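Local coordinates for protein glycoside Hydrolase (Bacteroides uniformis, PDB 5T99) that probably hydrolyses beta-galactosidic linkages of agarose-derived oligosaccharides as a family 2 glycoside hydrolase, and binds the galactose-like inhibitor D-galacto-isofagomine, at residues I552-Y558 with S585-D591; R161-G165 with L314-N318; E494-T499 with I526-Y532. All blocks are in the same frame, centred on the assembly; numbering follows the deposited sequence.

Interaction 1. Residues I552-Y558 with S585-D591; sequences IWTGFDY and SYFGAVD. With GIF (D-galacto-isofagomine), chain C.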
loop_
_atom_site.group_PDB
_atom_site.type_symbol
_atom_site.label_atom_id
_atom_site.label_comp_id
_atom_site.label_asym_id
_atom_site.label_seq_id
_atom_site.Cartn_x
_atom_site.Cartn_y
_atom_site.Cartn_z
ATOM N N ILE A 552 -1.536 11.370 6.139
ATOM C CA ILE A 552 -2.914 11.460 6.631
ATOM C C ILE A 552 -3.413 10.091 7.001
ATOM O O ILE A 552 -2.954 9.117 6.436
ATOM C CB ILE A 552 -3.875 12.136 5.617
ATOM C CG1 ILE A 552 -4.290 11.164 4.497
ATOM C CG2 ILE A 552 -3.268 13.443 5.103
ATOM C CD1 ILE A 552 -5.162 11.777 3.430
ATOM N N TRP A 553 -4.339 10.030 7.961
ATOM C CA TRP A 553 -5.031 8.786 8.318
ATOM C C TRP A 553 -6.475 8.809 7.764
ATOM O O TRP A 553 -7.351 9.355 8.423
ATOM C CB TRP A 553 -5.057 8.596 9.851
ATOM C CG TRP A 553 -5.488 7.210 10.170
ATOM C CD1 TRP A 553 -6.750 6.776 10.462
ATOM C CD2 TRP A 553 -4.664 6.049 10.106
ATOM N NE1 TRP A 553 -6.754 5.404 10.608
ATOM C CE2 TRP A 553 -5.484 4.936 10.389
ATOM C CE3 TRP A 553 -3.305 5.841 9.831
ATOM C CZ2 TRP A 553 -4.980 3.630 10.416
ATOM C CZ3 TRP A 553 -2.809 4.566 9.860
ATOM C CH2 TRP A 553 -3.639 3.466 10.153
ATOM N N THR A 554 -6.786 8.260 6.586
ATOM C CA THR A 554 -5.928 7.517 5.676
ATOM C C THR A 554 -6.247 7.936 4.248
ATOM O O THR A 554 -7.240 8.623 4.001
ATOM C CB THR A 554 -6.222 6.011 5.765
ATOM O OG1 THR A 554 -7.621 5.776 5.554
ATOM C CG2 THR A 554 -5.854 5.482 7.119
ATOM N N GLY A 555 -5.425 7.488 3.304
ATOM C CA GLY A 555 -5.648 7.753 1.883
ATOM C C GLY A 555 -6.842 7.011 1.309
ATOM O O GLY A 555 -7.651 7.589 0.591
ATOM N N PHE A 556 -6.927 5.724 1.635
ATOM C CA PHE A 556 -8.046 4.845 1.263
ATOM C C PHE A 556 -8.670 4.356 2.557
ATOM O O PHE A 556 -7.959 4.173 3.562
ATOM C CB PHE A 556 -7.555 3.604 0.484
ATOM C CG PHE A 556 -7.710 3.696 -1.018
ATOM C CD1 PHE A 556 -8.387 2.693 -1.724
ATOM C CD2 PHE A 556 -7.159 4.753 -1.739
ATOM C CE1 PHE A 556 -8.508 2.748 -3.111
ATOM C CE2 PHE A 556 -7.287 4.813 -3.132
ATOM C CZ PHE A 556 -7.960 3.811 -3.813
ATOM N N ASP A 557 -9.979 4.102 2.537
ATOM C CA ASP A 557 -10.581 3.333 3.624
ATOM C C ASP A 557 -9.994 1.925 3.605
ATOM O O ASP A 557 -9.485 1.445 2.575
ATOM C CB ASP A 557 -12.120 3.265 3.532
ATOM C CG ASP A 557 -12.799 4.509 4.061
ATOM O OD1 ASP A 557 -12.353 5.047 5.099
ATOM O OD2 ASP A 557 -13.805 4.942 3.449
ATOM N N TYR A 558 -10.084 1.278 4.759
ATOM C CA TYR A 558 -9.541 -0.067 4.975
ATOM C C TYR A 558 -10.510 -0.871 5.834
ATOM O O TYR A 558 -11.353 -0.311 6.512
ATOM C CB TYR A 558 -8.173 0.026 5.670
ATOM C CG TYR A 558 -8.213 0.797 6.970
ATOM C CD1 TYR A 558 -8.453 0.152 8.185
ATOM C CD2 TYR A 558 -8.031 2.171 6.991
ATOM C CE1 TYR A 558 -8.490 0.854 9.380
ATOM C CE2 TYR A 558 -8.076 2.880 8.183
ATOM C CZ TYR A 558 -8.299 2.219 9.372
ATOM O OH TYR A 558 -8.346 2.928 10.549
ATOM N N SER A 585 -13.641 1.271 7.616
ATOM C CA SER A 585 -13.319 2.619 8.079
ATOM C C SER A 585 -14.084 3.718 7.370
ATOM O O SER A 585 -14.721 3.497 6.323
ATOM C CB SER A 585 -11.814 2.872 7.946
ATOM O OG SER A 585 -11.436 3.043 6.595
ATOM N N TYR A 586 -14.008 4.903 7.980
ATOM C CA TYR A 586 -14.471 6.154 7.403
ATOM C C TYR A 586 -13.341 7.197 7.247
ATOM O O TYR A 586 -13.571 8.307 6.738
ATOM C CB TYR A 586 -15.554 6.753 8.308
ATOM C CG TYR A 586 -16.759 5.868 8.561
ATOM C CD1 TYR A 586 -17.958 6.067 7.870
ATOM C CD2 TYR A 586 -16.712 4.853 9.519
ATOM C CE1 TYR A 586 -19.069 5.273 8.113
ATOM C CE2 TYR A 586 -17.815 4.051 9.763
ATOM C CZ TYR A 586 -18.992 4.275 9.061
ATOM O OH TYR A 586 -20.073 3.474 9.302
ATOM N N PHE A 587 -12.128 6.842 7.671
ATOM C CA PHE A 587 -10.982 7.768 7.684
ATOM C C PHE A 587 -10.453 8.107 6.283
ATOM O O PHE A 587 -9.798 9.127 6.091
ATOM C CB PHE A 587 -9.823 7.164 8.494
ATOM C CG PHE A 587 -10.105 7.002 9.964
ATOM C CD1 PHE A 587 -10.318 8.107 10.770
ATOM C CD2 PHE A 587 -10.100 5.739 10.551
ATOM C CE1 PHE A 587 -10.556 7.960 12.129
ATOM C CE2 PHE A 587 -10.336 5.583 11.912
ATOM C CZ PHE A 587 -10.571 6.699 12.703
ATOM N N GLY A 588 -10.710 7.229 5.324
ATOM C CA GLY A 588 -10.193 7.370 3.971
ATOM C C GLY A 588 -10.669 8.624 3.267
ATOM O O GLY A 588 -11.836 8.998 3.380
ATOM N N ALA A 589 -9.754 9.287 2.563
ATOM C CA ALA A 589 -10.123 10.336 1.613
ATOM C C ALA A 589 -10.833 9.738 0.389
ATOM O O ALA A 589 -11.654 10.402 -0.254
ATOM C CB ALA A 589 -8.890 11.107 1.186
ATOM N N VAL A 590 -10.491 8.491 0.076
ATOM C CA VAL A 590 -11.104 7.719 -0.993
ATOM C C VAL A 590 -11.735 6.516 -0.309
ATOM O O VAL A 590 -11.159 5.982 0.643
ATOM C CB VAL A 590 -10.035 7.292 -2.031
ATOM C CG1 VAL A 590 -10.614 6.406 -3.123
ATOM C CG2 VAL A 590 -9.389 8.527 -2.665
ATOM N N ASP A 591 -12.914 6.095 -0.772
ATOM C CA ASP A 591 -13.645 4.983 -0.136
ATOM C C ASP A 591 -13.012 3.631 -0.456
ATOM O O ASP A 591 -12.098 3.537 -1.284
ATOM C CB ASP A 591 -15.162 5.035 -0.462
ATOM C CG ASP A 591 -15.540 4.399 -1.821
ATOM O OD1 ASP A 591 -14.716 3.745 -2.504
ATOM O OD2 ASP A 591 -16.712 4.549 -2.202
HETATM C C GIF C . -3.135 4.580 14.756
HETATM N N GIF C . -3.536 5.927 15.131
HETATM O O GIF C . -7.649 7.317 14.402
HETATM C C1 GIF C . -3.984 4.087 13.600
HETATM O O1 GIF C . -5.866 3.471 14.961
HETATM C C2 GIF C . -5.472 4.297 13.867
HETATM O O2 GIF C . -3.730 2.699 13.393
HETATM C C3 GIF C . -5.787 5.755 14.184
HETATM C C4 GIF C . -4.936 6.244 15.352
HETATM C C5 GIF C . -7.273 5.937 14.499
#
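Phe556 and Val590 form a single backbone bridge between 552-558 and 585-591, Asp557 N donating to Val590 O (2.9 Å) and Val590 N to Gly555 O, while Thr554, entered through a cis peptide bond, donates to Phe587 O and accepts from Ala589 N. Asp557 pins the second loop: a chi1 of -81° puts its carboxylate between Gly588 N and Ser585 OG, which grip OD1 from opposite faces, each 2.7 Å away. Ser585 OG also accepts from Tyr558 N, and its CB sits over the middle of the Tyr558 ring. Lys597 salt-bridges Asp557 OD2, which would probably keep this buried carboxylate ionised. On the ligand side, Trp553 sets its edge against the face of Phe587 in a T-shaped pair, centroids 4.7 Å apart and planes at 68°. Trp553 NE1 donates nearly in its ring plane to Tyr558 OH (2.9 Å), which helps to hold the indole's rotation. One indole face rests on Thr554 CG2; galacto-isofagomine C1 lies over the other, and Phe587 CZ meets ligand O at 3.4 Å. A cis-bonded tryptophan just beyond the eighth barrel strand, serving as a sugar platform, is characteristic of the TIM-barrel active sites of clan GH-A hydrolases.

Interaction 2. Residues R161-G165 with L314-N318; sequences RWYPG and LHHDN. With GIF (D-galacto-isofagomine), chain C; EDO (1,2-ethanediol), chain Q.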
loop_
_atom_site.group_PDB
_atom_site.type_symbol
_atom_site.label_atom_id
_atom_site.label_comp_id
_atom_site.label_asym_id
_atom_site.label_seq_id
_atom_site.Cartn_x
_atom_site.Cartn_y
_atom_site.Cartn_z
ATOM N N ARG A 161 -5.274 -4.756 15.352
ATOM C CA ARG A 161 -6.237 -3.651 15.498
ATOM C C ARG A 161 -6.937 -3.293 14.182
ATOM O O ARG A 161 -7.868 -2.505 14.177
ATOM C CB ARG A 161 -5.552 -2.395 16.042
ATOM C CG ARG A 161 -4.815 -2.613 17.349
ATOM C CD ARG A 161 -4.300 -1.313 17.937
ATOM N NE ARG A 161 -3.328 -0.630 17.070
ATOM C CZ ARG A 161 -3.595 0.387 16.243
ATOM N NH1 ARG A 161 -2.614 0.914 15.522
ATOM N NH2 ARG A 161 -4.815 0.893 16.114
ATOM N N TRP A 162 -6.472 -3.854 13.068
ATOM C CA TRP A 162 -7.091 -3.651 11.753
ATOM C C TRP A 162 -7.225 -5.008 11.090
ATOM O O TRP A 162 -6.702 -5.992 11.599
ATOM C CB TRP A 162 -6.226 -2.722 10.888
ATOM C CG TRP A 162 -4.830 -3.234 10.666
ATOM C CD1 TRP A 162 -4.392 -3.999 9.629
ATOM C CD2 TRP A 162 -3.707 -3.040 11.523
ATOM N NE1 TRP A 162 -3.057 -4.284 9.776
ATOM C CE2 TRP A 162 -2.609 -3.705 10.932
ATOM C CE3 TRP A 162 -3.512 -2.347 12.720
ATOM C CZ2 TRP A 162 -1.335 -3.702 11.501
ATOM C CZ3 TRP A 162 -2.239 -2.343 13.289
ATOM C CH2 TRP A 162 -1.168 -3.020 12.673
ATOM N N TYR A 163 -7.909 -5.053 9.952
ATOM C CA TYR A 163 -8.093 -6.300 9.206
ATOM C C TYR A 163 -6.744 -6.809 8.686
ATOM O O TYR A 163 -6.113 -6.139 7.861
ATOM C CB TYR A 163 -9.041 -6.086 8.027
ATOM C CG TYR A 163 -9.229 -7.290 7.149
ATOM C CD1 TYR A 163 -10.098 -8.298 7.526
ATOM C CD2 TYR A 163 -8.547 -7.423 5.941
ATOM C CE1 TYR A 163 -10.287 -9.422 6.736
ATOM C CE2 TYR A 163 -8.729 -8.545 5.138
ATOM C CZ TYR A 163 -9.612 -9.540 5.546
ATOM O OH TYR A 163 -9.840 -10.665 4.798
ATOM N N PRO A 164 -6.305 -7.985 9.161
ATOM C CA PRO A 164 -5.037 -8.556 8.701
ATOM C C PRO A 164 -5.137 -9.469 7.486
ATOM O O PRO A 164 -4.120 -9.697 6.810
ATOM C CB PRO A 164 -4.585 -9.380 9.900
ATOM C CG PRO A 164 -5.859 -9.853 10.514
ATOM C CD PRO A 164 -6.917 -8.817 10.211
ATOM N N GLY A 165 -6.330 -10.000 7.224
ATOM C CA GLY A 165 -6.479 -11.156 6.335
ATOM C C GLY A 165 -6.067 -12.435 7.053
ATOM O O GLY A 165 -5.633 -12.397 8.207
ATOM N N LEU A 314 -1.580 3.968 4.479
ATOM C CA LEU A 314 -2.422 2.970 3.821
ATOM C C LEU A 314 -2.261 1.645 4.536
ATOM O O LEU A 314 -1.125 1.248 4.853
ATOM C CB LEU A 314 -2.004 2.783 2.357
ATOM C CG LEU A 314 -2.274 3.899 1.350
ATOM C CD1 LEU A 314 -1.644 3.565 0.006
ATOM C CD2 LEU A 314 -3.761 4.110 1.180
ATOM N N HIS A 315 -3.384 0.966 4.795
ATOM C CA HIS A 315 -3.338 -0.428 5.220
ATOM C C HIS A 315 -3.259 -1.321 4.005
ATOM O O HIS A 315 -3.578 -0.906 2.902
ATOM C CB HIS A 315 -4.507 -0.810 6.134
ATOM C CG HIS A 315 -4.253 -0.506 7.579
ATOM N ND1 HIS A 315 -3.197 -1.056 8.279
ATOM C CD2 HIS A 315 -4.906 0.301 8.454
ATOM C CE1 HIS A 315 -3.207 -0.595 9.517
ATOM N NE2 HIS A 315 -4.236 0.225 9.651
ATOM N N HIS A 316 -2.798 -2.544 4.235
ATOM C CA HIS A 316 -2.412 -3.444 3.162
ATOM C C HIS A 316 -3.554 -4.061 2.383
ATOM O O HIS A 316 -3.336 -4.490 1.250
ATOM C CB HIS A 316 -1.477 -4.544 3.668
ATOM C CG HIS A 316 -2.139 -5.560 4.542
ATOM N ND1 HIS A 316 -2.529 -5.292 5.840
ATOM C CD2 HIS A 316 -2.458 -6.855 4.315
ATOM C CE1 HIS A 316 -3.063 -6.376 6.371
ATOM N NE2 HIS A 316 -3.033 -7.338 5.467
ATOM N N ASP A 317 -4.762 -4.116 2.952
ATOM C CA ASP A 317 -5.900 -4.666 2.197
ATOM C C ASP A 317 -6.213 -3.812 0.972
ATOM O O ASP A 317 -5.800 -2.633 0.879
ATOM C CB ASP A 317 -7.146 -4.881 3.078
ATOM C CG ASP A 317 -7.889 -3.591 3.412
ATOM O OD1 ASP A 317 -8.456 -2.961 2.491
ATOM O OD2 ASP A 317 -7.965 -3.244 4.617
ATOM N N ASN A 318 -6.919 -4.422 0.030
ATOM C CA ASN A 318 -7.519 -3.694 -1.089
ATOM C C ASN A 318 -9.041 -3.925 -1.138
ATOM O O ASN A 318 -9.592 -4.233 -2.189
ATOM C CB ASN A 318 -6.832 -4.106 -2.394
ATOM C CG ASN A 318 -5.517 -3.397 -2.596
ATOM O OD1 ASN A 318 -5.470 -2.168 -2.630
ATOM N ND2 ASN A 318 -4.445 -4.160 -2.737
HETATM C C GIF C . -3.135 4.580 14.756
HETATM N N GIF C . -3.536 5.927 15.131
HETATM O O GIF C . -7.649 7.317 14.402
HETATM C C1 GIF C . -3.984 4.087 13.600
HETATM O O1 GIF C . -5.866 3.471 14.961
HETATM C C2 GIF C . -5.472 4.297 13.867
HETATM O O2 GIF C . -3.730 2.699 13.393
HETATM C C3 GIF C . -5.787 5.755 14.184
HETATM C C4 GIF C . -4.936 6.244 15.352
HETATM C C5 GIF C . -7.273 5.937 14.499
HETATM C C1 EDO Q . 0.664 -1.132 1.579
HETATM O O1 EDO Q . 0.552 -2.224 2.484
HETATM C C2 EDO Q . 0.437 0.183 2.311
HETATM O O2 EDO Q . 1.163 0.220 3.546
HETATM O O HOH W 1 -5.744 -4.022 6.036
#
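Trp162 and His315 stack face to face, the five-membered ring of the indole lying 3.8 Å from the imidazole between centroids, with the planes at 24°. The tilt brings the rim of the histidine in closest: His315 CE1 stands over the indole, 3.2 Å from Trp162 CD2. A chi1 of 59°, with CG between the backbone N and carbonyl carbon, lays the indole over the imidazole; Trp162 CB also lies over that face. His316 takes a different orientation, meeting the pyrrole edge rim to rim with its plane at 79° to the indole. Its NE2 donates to Pro164 O (2.9 Å), which lies in the plane of the imidazole, while NE2 sits above the carbonyl plane of Pro164. One water ties the two loops, donating to Tyr163 O and Asp317 OD2 and accepting from Asp317 N; Asp317 OD1 accepts from Gly319 N, and OD2 also from Leu559 N. An alanine in place of Trp162 removes the stacked ring, which would probably leave one face of His315 without its partner and that imidazole freer to turn. Arg161 lays its guanidinium edge-on to galacto-isofagomine, NH1 to O2 and NH2 to O1, both at 3.0 Å, while its NE is salt-bridged to Asp373. A sugar-binding-domain loop thus packs on the loop after the first TIM-barrel strand and completes the active-site pocket, as in family 2 beta-galactosidases.

Interaction 3. Residues E494-T499 with I526-Y532; sequences ETSSCT and IGPKWAY. With GIF (D-galacto-isofagomine), chain C.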
loop_
_atom_site.group_PDB
_atom_site.type_symbol
_atom_site.label_atom_id
_atom_site.label_comp_id
_atom_site.label_asym_id
_atom_site.label_seq_id
_atom_site.Cartn_x
_atom_site.Cartn_y
_atom_site.Cartn_z
ATOM N N GLU A 494 1.265 11.028 11.412
ATOM C CA GLU A 494 -0.144 10.648 11.250
ATOM C C GLU A 494 -1.003 11.888 11.504
ATOM O O GLU A 494 -0.804 12.589 12.507
ATOM C CB GLU A 494 -0.501 9.499 12.193
ATOM C CG GLU A 494 -1.357 8.412 11.587
ATOM C CD GLU A 494 -1.741 7.362 12.614
ATOM O OE1 GLU A 494 -0.887 6.513 12.927
ATOM O OE2 GLU A 494 -2.899 7.384 13.112
ATOM N N THR A 495 -1.920 12.201 10.588
ATOM C CA THR A 495 -2.639 13.473 10.664
ATOM C C THR A 495 -4.122 13.356 10.301
ATOM O O THR A 495 -4.544 12.436 9.587
ATOM C CB THR A 495 -1.966 14.565 9.794
ATOM O OG1 THR A 495 -1.989 14.195 8.407
ATOM C CG2 THR A 495 -0.519 14.788 10.212
ATOM N N SER A 496 -4.880 14.322 10.812
ATOM C CA SER A 496 -6.316 14.483 10.599
ATOM C C SER A 496 -7.148 13.436 11.344
ATOM O O SER A 496 -7.634 13.724 12.411
ATOM C CB SER A 496 -6.683 14.556 9.103
ATOM O OG SER A 496 -8.017 14.997 8.941
ATOM N N SER A 497 -7.278 12.226 10.799
ATOM C CA SER A 497 -8.285 11.235 11.247
ATOM C C SER A 497 -9.746 11.741 11.178
ATOM O O SER A 497 -10.628 11.222 11.864
ATOM C CB SER A 497 -7.943 10.655 12.637
ATOM O OG SER A 497 -7.256 9.423 12.506
ATOM N N CYS A 498 -9.987 12.717 10.301
ATOM C CA CYS A 498 -11.319 13.172 9.954
ATOM C C CYS A 498 -12.035 12.001 9.286
ATOM O O CYS A 498 -11.424 11.206 8.558
ATOM C CB CYS A 498 -11.216 14.362 8.991
ATOM S SG CYS A 498 -12.764 15.218 8.601
ATOM N N THR A 499 -13.326 11.881 9.559
ATOM C CA THR A 499 -14.132 10.789 9.036
ATOM C C THR A 499 -15.252 11.324 8.153
ATOM O O THR A 499 -15.763 12.429 8.377
ATOM C CB THR A 499 -14.731 9.962 10.186
ATOM O OG1 THR A 499 -15.429 10.829 11.090
ATOM C CG2 THR A 499 -13.629 9.252 10.937
ATOM N N ILE A 526 -16.159 15.817 11.401
ATOM C CA ILE A 526 -16.284 14.900 12.531
ATOM C C ILE A 526 -15.108 13.921 12.559
ATOM O O ILE A 526 -14.564 13.568 11.514
ATOM C CB ILE A 526 -17.619 14.102 12.431
ATOM C CG1 ILE A 526 -18.833 15.051 12.344
ATOM C CG2 ILE A 526 -17.773 13.104 13.577
ATOM C CD1 ILE A 526 -18.955 16.064 13.468
ATOM N N GLY A 527 -14.730 13.498 13.768
ATOM C CA GLY A 527 -13.798 12.384 13.970
ATOM C C GLY A 527 -13.699 11.989 15.442
ATOM O O GLY A 527 -14.368 12.585 16.272
ATOM N N PRO A 528 -12.858 10.986 15.775
ATOM C CA PRO A 528 -12.542 10.666 17.181
ATOM C C PRO A 528 -11.939 11.848 17.959
ATOM O O PRO A 528 -11.664 12.898 17.371
ATOM C CB PRO A 528 -11.525 9.515 17.068
ATOM C CG PRO A 528 -11.051 9.523 15.648
ATOM C CD PRO A 528 -12.187 10.063 14.839
ATOM N N LYS A 529 -11.724 11.671 19.264
ATOM C CA LYS A 529 -11.340 12.770 20.172
ATOM C C LYS A 529 -10.084 13.541 19.734
ATOM O O LYS A 529 -10.006 14.747 19.898
ATOM C CB LYS A 529 -11.156 12.249 21.610
ATOM N N TRP A 530 -9.129 12.832 19.140
ATOM C CA TRP A 530 -7.846 13.408 18.693
ATOM C C TRP A 530 -7.896 13.936 17.255
ATOM O O TRP A 530 -6.915 14.504 16.768
ATOM C CB TRP A 530 -6.731 12.355 18.794
ATOM C CG TRP A 530 -7.055 11.079 18.068
ATOM C CD1 TRP A 530 -6.799 10.783 16.749
ATOM C CD2 TRP A 530 -7.733 9.934 18.612
ATOM N NE1 TRP A 530 -7.264 9.520 16.449
ATOM C CE2 TRP A 530 -7.839 8.976 17.569
ATOM C CE3 TRP A 530 -8.254 9.622 19.885
ATOM C CZ2 TRP A 530 -8.441 7.720 17.760
ATOM C CZ3 TRP A 530 -8.870 8.379 20.075
ATOM C CH2 TRP A 530 -8.958 7.442 19.012
ATOM N N ALA A 531 -9.020 13.738 16.571
ATOM C CA ALA A 531 -9.121 14.072 15.170
ATOM C C ALA A 531 -9.342 15.558 14.961
ATOM O O ALA A 531 -9.626 16.304 15.899
ATOM C CB ALA A 531 -10.231 13.269 14.511
ATOM N N TYR A 532 -9.188 15.976 13.712
ATOM C CA TYR A 532 -9.426 17.355 13.310
ATOM C C TYR A 532 -9.490 17.416 11.788
ATOM O O TYR A 532 -8.925 16.548 11.120
ATOM C CB TYR A 532 -8.317 18.282 13.835
ATOM C CG TYR A 532 -6.915 17.764 13.598
ATOM C CD1 TYR A 532 -6.240 18.052 12.415
ATOM C CD2 TYR A 532 -6.267 16.981 14.547
ATOM C CE1 TYR A 532 -4.962 17.580 12.183
ATOM C CE2 TYR A 532 -4.977 16.501 14.326
ATOM C CZ TYR A 532 -4.330 16.804 13.132
ATOM O OH TYR A 532 -3.062 16.341 12.869
HETATM C C GIF C . -3.135 4.580 14.756
HETATM N N GIF C . -3.536 5.927 15.131
HETATM O O GIF C . -7.649 7.317 14.402
HETATM C C1 GIF C . -3.984 4.087 13.600
HETATM O O1 GIF C . -5.866 3.471 14.961
HETATM C C2 GIF C . -5.472 4.297 13.867
HETATM O O2 GIF C . -3.730 2.699 13.393
HETATM C C3 GIF C . -5.787 5.755 14.184
HETATM C C4 GIF C . -4.936 6.244 15.352
HETATM C C5 GIF C . -7.273 5.937 14.499
#
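Ile526 O accepts two hydrogen bonds from Thr499. Thr499 N reaches Ile526 O almost head-on at 2.9 Å, whereas OG1 arrives from above the carbonyl plane; a chi1 of 53° is what brings this hydroxyl round beside its own N-H. Gly527 passes so near Ser497 O and Ala531 that a beta carbon would clash with both. Pro528 then opens a type I turn ending at Ala531. Within that turn Trp530 presents the edge of its indole to the ligand, NE1 donating to the hydroxymethyl O of galacto-isofagomine at 3.0 Å. Ser497 OG shares a hydrogen bond with the same oxygen (2.9 Å). Ala531 CB packs on Ser497 CB, and Tyr532 closes the contact: its N donates to Ser496 O, its O accepts from Ser496 OG at 2.8 Å, and its ring covers Ser496 CA while OH bonds Glu537. Glu494 OE2 accepts from the ligand nitrogen at 2.6 Å. Tyr473 OH bonds both Glu494 OE2 and Ser497 OG, and Arg346 salt-bridges Glu494 OE1. The nitrogen replaces the anomeric carbon in isofagomines, consistent with Glu494 being the nucleophile; the shared hold on the hydroxymethyl oxygen implies that the 526-532 loop takes part in recognising the galactose-like ring.

The three contacts surround one ligand from different sides, a worked case of an active site assembled from loops distant in sequence. Interaction 1 lies in the middle, its centre about 12 Å from that of interaction 2 and about 11 Å from that of interaction 3. His315 joins the first pair, its NE2 packing 3.3 Å from Trp553 CH2 while its ring meets Tyr558 edge-to-face. Trp553 N, probably hydrogen-bonded to Thr495 O at 2.9 Å, joins interactions 1 and 3 through neighbouring barrel strands. Interactions 2 and 3, centres about 19 Å apart, do not touch, and galacto-isofagomine spans them, with His349 adding a further hydrogen bond.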